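Myo-inositol phosphohydrolase (Mitsuokella multacida, PDB 4WU3) probably hydrolyses phytate and related inositol polyphosphates as a protein-tyrosine-phosphatase-like phytase, held here in complex with inositol-(1,3,4,5)-tetrakisphosphate. Local coordinates at residues 312-316 and 317-321; 215-219 and 220-224. The protein carries 2 engineered substitutions. All coordinates share one frame; numbering follows the deposited sequence.

Contact 1 of 2, residues 312-316 and 317-321; sequences KENPD and LKTPY
Asn314 and Thr319 face each other across a tight reversal of the chain, but their side chains meet through water: Asn314 OD1 and Thr319 OG1 lie 3.9 Å apart, and one water donates to Asn314 OD1 while also bonding Thr319 OG1. A second water donates to the same amide oxygen and to Asp316 OD1, and accepts from Thr319 N at 2.8 Å. The other end of the amide is held by its own helix, ND2 bonding to Tyr310 O, which should fix the flip of the group.

Asp316 has CG between its backbone N and carbonyl carbon (chi1 55°), a torsion that carries the carboxylate over the following residues. OD1 accepts a weak bond from Lys318 N at 3.3 Å, closing an Asx turn, while OD2 rests against Lys318 CB at 3.5 Å. The ammonium group leads off elsewhere, with Lys318 NZ 6.3 Å from Asp316 OD2.

In the backbone, Leu317 N bonds Asn314 O at 2.8 Å, closing a type I turn from Asn314 to Leu317. Leu317 takes up a left-handed backbone conformation, and its side chain packs on Tyr310.

The turn thus links the end of helix 291-313 to helix 321-327, whose N-cap is Pro320; Lys230 of helix 219-230 bonds Leu317 O, and Tyr321 leans on that same helix.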
loop_
_atom_site.group_PDB
_atom_site.type_symbol
_atom_site.label_atom_id
_atom_site.label_comp_id
_atom_site.label_asym_id
_atom_site.label_seq_id
_atom_site.Cartn_x
_atom_site.Cartn_y
_atom_site.Cartn_z
ATOM N N LYS A 312 25.691 4.148 0.301
ATOM C CA LYS A 312 26.687 4.208 1.366
ATOM C C LYS A 312 27.569 2.966 1.414
ATOM O O LYS A 312 28.794 3.064 1.483
ATOM C CB LYS A 312 26.018 4.404 2.719
ATOM C CG LYS A 312 25.778 5.858 3.051
ATOM C CD LYS A 312 27.060 6.540 3.489
ATOM C CE LYS A 312 27.018 6.874 4.967
ATOM N NZ LYS A 312 28.016 7.924 5.282
ATOM N N GLU A 313 26.942 1.798 1.361
ATOM C CA GLU A 313 27.677 0.535 1.430
ATOM C C GLU A 313 28.350 0.161 0.113
ATOM O O GLU A 313 29.300 -0.606 0.116
ATOM C CB GLU A 313 26.748 -0.604 1.865
ATOM C CG GLU A 313 26.320 -0.517 3.325
ATOM C CD GLU A 313 25.029 -1.264 3.617
ATOM O OE1 GLU A 313 24.803 -2.349 3.027
ATOM O OE2 GLU A 313 24.237 -0.753 4.441
ATOM N N ASN A 314 27.863 0.694 -1.004
ATOM C CA ASN A 314 28.382 0.313 -2.311
ATOM C C ASN A 314 28.753 1.529 -3.166
ATOM O O ASN A 314 28.138 1.763 -4.204
ATOM C CB ASN A 314 27.356 -0.522 -3.071
ATOM C CG ASN A 314 26.929 -1.775 -2.323
ATOM O OD1 ASN A 314 27.500 -2.855 -2.505
ATOM N ND2 ASN A 314 25.894 -1.647 -1.505
ATOM N N PRO A 315 29.766 2.297 -2.735
ATOM C CA PRO A 315 30.134 3.532 -3.425
ATOM C C PRO A 315 30.658 3.296 -4.837
ATOM O O PRO A 315 30.731 4.226 -5.621
ATOM C CB PRO A 315 31.219 4.138 -2.522
ATOM C CG PRO A 315 31.755 3.003 -1.726
ATOM C CD PRO A 315 30.610 2.050 -1.552
ATOM N N ASP A 316 30.996 2.056 -5.159
ATOM C CA ASP A 316 31.375 1.697 -6.530
ATOM C C ASP A 316 30.172 1.284 -7.404
ATOM O O ASP A 316 30.310 1.118 -8.619
ATOM C CB ASP A 316 32.417 0.569 -6.509
ATOM C CG ASP A 316 31.943 -0.682 -5.722
ATOM O OD1 ASP A 316 30.803 -0.698 -5.186
ATOM O OD2 ASP A 316 32.735 -1.654 -5.641
ATOM N N LEU A 317 29.006 1.111 -6.785
ATOM C CA LEU A 317 27.791 0.711 -7.506
ATOM C C LEU A 317 27.969 -0.608 -8.258
ATOM O O LEU A 317 27.315 -0.859 -9.271
ATOM C CB LEU A 317 27.354 1.804 -8.486
ATOM C CG LEU A 317 27.233 3.216 -7.912
ATOM C CD1 LEU A 317 26.914 4.214 -9.020
ATOM C CD2 LEU A 317 26.172 3.277 -6.832
ATOM N N LYS A 318 28.842 -1.460 -7.741
ATOM C CA LYS A 318 29.179 -2.713 -8.414
ATOM C C LYS A 318 28.058 -3.747 -8.296
ATOM O O LYS A 318 27.563 -4.254 -9.295
ATOM C CB LYS A 318 30.491 -3.254 -7.843
ATOM C CG LYS A 318 31.025 -4.494 -8.534
ATOM C CD LYS A 318 32.365 -4.910 -7.934
ATOM C CE LYS A 318 32.790 -6.296 -8.389
ATOM N NZ LYS A 318 33.191 -6.311 -9.823
ATOM N N THR A 319 27.671 -4.073 -7.071
ATOM C CA THR A 319 26.540 -4.965 -6.845
ATOM C C THR A 319 25.271 -4.219 -7.221
ATOM O O THR A 319 25.048 -3.098 -6.764
ATOM C CB THR A 319 26.429 -5.365 -5.366
ATOM O OG1 THR A 319 27.658 -5.940 -4.915
ATOM C CG2 THR A 319 25.299 -6.350 -5.154
ATOM N N PRO A 320 24.437 -4.828 -8.068
ATOM C CA PRO A 320 23.190 -4.171 -8.450
ATOM C C PRO A 320 22.307 -3.915 -7.228
ATOM O O PRO A 320 22.385 -4.663 -6.247
ATOM C CB PRO A 320 22.521 -5.187 -9.390
ATOM C CG PRO A 320 23.629 -6.069 -9.870
ATOM C CD PRO A 320 24.620 -6.126 -8.741
ATOM N N TYR A 321 21.480 -2.870 -7.293
ATOM C CA TYR A 321 20.627 -2.501 -6.173
ATOM C C TYR A 321 19.682 -3.644 -5.811
ATOM O O TYR A 321 19.511 -3.970 -4.635
ATOM C CB TYR A 321 19.817 -1.227 -6.461
ATOM C CG TYR A 321 18.817 -0.971 -5.369
ATOM C CD1 TYR A 321 19.172 -0.283 -4.229
ATOM C CD2 TYR A 321 17.542 -1.488 -5.441
ATOM C CE1 TYR A 321 18.264 -0.083 -3.200
ATOM C CE2 TYR A 321 16.628 -1.292 -4.417
ATOM C CZ TYR A 321 16.996 -0.587 -3.301
ATOM O OH TYR A 321 16.094 -0.389 -2.281
HETATM O O HOH W 1 28.925 -3.157 -4.727
HETATM O O HOH W 2 27.078 -5.302 -2.040
#

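Contact 2 of 2, residues 215-219 and 220-224; sequences FRPDD and PDVDK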
loop_
_atom_site.group_PDB
_atom_site.type_symbol
_atom_site.label_atom_id
_atom_site.label_comp_id
_atom_site.label_asym_id
_atom_site.label_seq_id
_atom_site.Cartn_x
_atom_site.Cartn_y
_atom_site.Cartn_z
ATOM N N PHE A 215 3.658 5.799 -6.524
ATOM C CA PHE A 215 4.453 4.752 -5.913
ATOM C C PHE A 215 5.928 4.938 -6.193
ATOM O O PHE A 215 6.309 5.659 -7.112
ATOM C CB PHE A 215 4.061 3.383 -6.457
ATOM C CG PHE A 215 2.657 2.966 -6.134
ATOM C CD1 PHE A 215 2.224 2.888 -4.819
ATOM C CD2 PHE A 215 1.781 2.623 -7.145
ATOM C CE1 PHE A 215 0.943 2.492 -4.528
ATOM C CE2 PHE A 215 0.503 2.220 -6.861
ATOM C CZ PHE A 215 0.079 2.159 -5.549
ATOM N N ARG A 216 6.750 4.269 -5.395
ATOM C CA ARG A 216 8.191 4.211 -5.615
ATOM C C ARG A 216 8.471 3.405 -6.862
ATOM O O ARG A 216 7.656 2.585 -7.262
ATOM C CB ARG A 216 8.874 3.522 -4.432
ATOM C CG ARG A 216 8.200 2.205 -4.035
ATOM C CD ARG A 216 9.156 1.286 -3.297
ATOM N NE ARG A 216 10.238 0.866 -4.178
ATOM C CZ ARG A 216 11.193 0.009 -3.840
ATOM N NH1 ARG A 216 11.213 -0.529 -2.625
ATOM N NH2 ARG A 216 12.121 -0.321 -4.724
ATOM N N PRO A 217 9.643 3.604 -7.467
ATOM C CA PRO A 217 10.090 2.671 -8.505
ATOM C C PRO A 217 10.331 1.265 -7.924
ATOM O O PRO A 217 10.808 1.146 -6.795
ATOM C CB PRO A 217 11.420 3.271 -8.948
ATOM C CG PRO A 217 11.927 3.957 -7.730
ATOM C CD PRO A 217 10.718 4.518 -7.048
ATOM N N ASP A 218 9.975 0.220 -8.669
ATOM C CA ASP A 218 10.329 -1.143 -8.278
ATOM C C ASP A 218 11.813 -1.362 -8.529
ATOM O O ASP A 218 12.426 -0.669 -9.343
ATOM C CB ASP A 218 9.514 -2.173 -9.065
ATOM C CG ASP A 218 8.058 -2.200 -8.648
ATOM O OD1 ASP A 218 7.769 -1.877 -7.474
ATOM O OD2 ASP A 218 7.198 -2.542 -9.492
ATOM N N ASP A 219 12.380 -2.333 -7.829
ATOM C CA ASP A 219 13.815 -2.621 -7.893
ATOM C C ASP A 219 14.405 -2.717 -9.321
ATOM O O ASP A 219 15.464 -2.153 -9.583
ATOM C CB ASP A 219 14.130 -3.902 -7.110
ATOM C CG ASP A 219 13.928 -3.750 -5.606
ATOM O OD1 ASP A 219 13.594 -2.640 -5.138
ATOM O OD2 ASP A 219 14.115 -4.749 -4.870
ATOM N N PRO A 220 13.746 -3.449 -10.238
ATOM C CA PRO A 220 14.338 -3.579 -11.575
ATOM C C PRO A 220 14.469 -2.242 -12.310
ATOM O O PRO A 220 15.389 -2.078 -13.119
ATOM C CB PRO A 220 13.362 -4.507 -12.314
ATOM C CG PRO A 220 12.650 -5.254 -11.242
ATOM C CD PRO A 220 12.582 -4.339 -10.054
ATOM N N ASP A 221 13.557 -1.305 -12.025
ATOM C CA ASP A 221 13.616 0.050 -12.583
ATOM C C ASP A 221 14.708 0.913 -11.942
ATOM O O ASP A 221 15.309 1.773 -12.590
ATOM C CB ASP A 221 12.264 0.743 -12.425
ATOM C CG ASP A 221 11.283 0.355 -13.513
ATOM O OD1 ASP A 221 11.721 0.149 -14.661
ATOM O OD2 ASP A 221 10.073 0.267 -13.229
ATOM N N VAL A 222 14.955 0.690 -10.658
ATOM C CA VAL A 222 16.126 1.257 -10.027
ATOM C C VAL A 222 17.366 0.704 -10.741
ATOM O O VAL A 222 18.246 1.465 -11.116
ATOM C CB VAL A 222 16.174 0.942 -8.519
ATOM C CG1 VAL A 222 17.438 1.520 -7.887
ATOM C CG2 VAL A 222 14.937 1.482 -7.822
ATOM N N ASP A 223 17.428 -0.609 -10.962
ATOM C CA ASP A 223 18.602 -1.196 -11.634
ATOM C C ASP A 223 18.824 -0.572 -13.017
ATOM O O ASP A 223 19.961 -0.302 -13.436
ATOM C CB ASP A 223 18.435 -2.711 -11.829
ATOM C CG ASP A 223 18.775 -3.529 -10.580
ATOM O OD1 ASP A 223 19.153 -2.968 -9.531
ATOM O OD2 ASP A 223 18.659 -4.768 -10.665
ATOM N N LYS A 224 17.720 -0.386 -13.733
ATOM C CA LYS A 224 17.761 0.165 -15.068
ATOM C C LYS A 224 18.282 1.596 -15.039
ATOM O O LYS A 224 19.132 1.963 -15.849
ATOM C CB LYS A 224 16.375 0.109 -15.711
ATOM C CG LYS A 224 16.368 0.652 -17.121
ATOM C CD LYS A 224 14.984 0.641 -17.747
ATOM C CE LYS A 224 15.087 0.990 -19.228
ATOM N NZ LYS A 224 13.871 1.700 -19.702
HETATM O O HOH W 3 8.442 0.544 -11.222
#
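The carbonyl of Asp218 meets the amides at the start of helix 219-230. Val222 N bonds Asp218 O at 3.2 Å, Asp221 N adds a weak bond to the same oxygen, and Asp223 N reaches Asp219 O at 2.9 Å. Asp218 is the N-cap, yet its carboxylate makes no capping bond. A water accepts from Asp218 N and donates to Asp221 OD2 at 2.6 Å, joining the loop to the helix.

Arg216 supplies the side-chain hydrogen bonds and the one salt bridge. NE and NH2 grip Pro217 O side-on, at 2.7 Å from NE to Pro217 O, with that oxygen almost in the guanidinium plane. NH2 also forms the salt bridge, to Asp219 OD1 at 2.8 Å, while Asp219 OD2 accepts from Ser332 N. A cation-pi contact joins Phe215 to Lys295 of the second subunit.

This is the loop between strand 205-211 and the helix of a beta-alpha-beta crossover leading to strand 237-241. It follows the ligand-pocket residue His214, a position consistent with the general-acid loop of tyrosine-phosphatase-like enzymes.

Apolar packing involves the buried pair Pro217 and Val222: Pro217 CG touches Val222 CG2 at 3.9 Å, that methyl set anti to the carbonyl carbon, and Phe303 of helix 291-313 packs against Val222.

Overall arrangement
The two contacts have centres about 15 Å apart and touch directly through Tyr321, the last residue of contact 1. Its ring lies against the first turn of helix 219-230, with Tyr321 CG 3.8 Å from Val222 CG1 and Tyr321 CE2 3.4 Å from Asp219 OD1. The carboxylate of Asp223, bonded to Ser322, packs at the start of helix 321-327, where its negative charge may suit the helix end. Contact 2 directly follows His214, which with Lys288, Lys289 and Tyr297 lines one of the inositol tetrakisphosphate pockets. Contact 1 is a surface turn at the far end of helix 291-313, the helix that carries Tyr297.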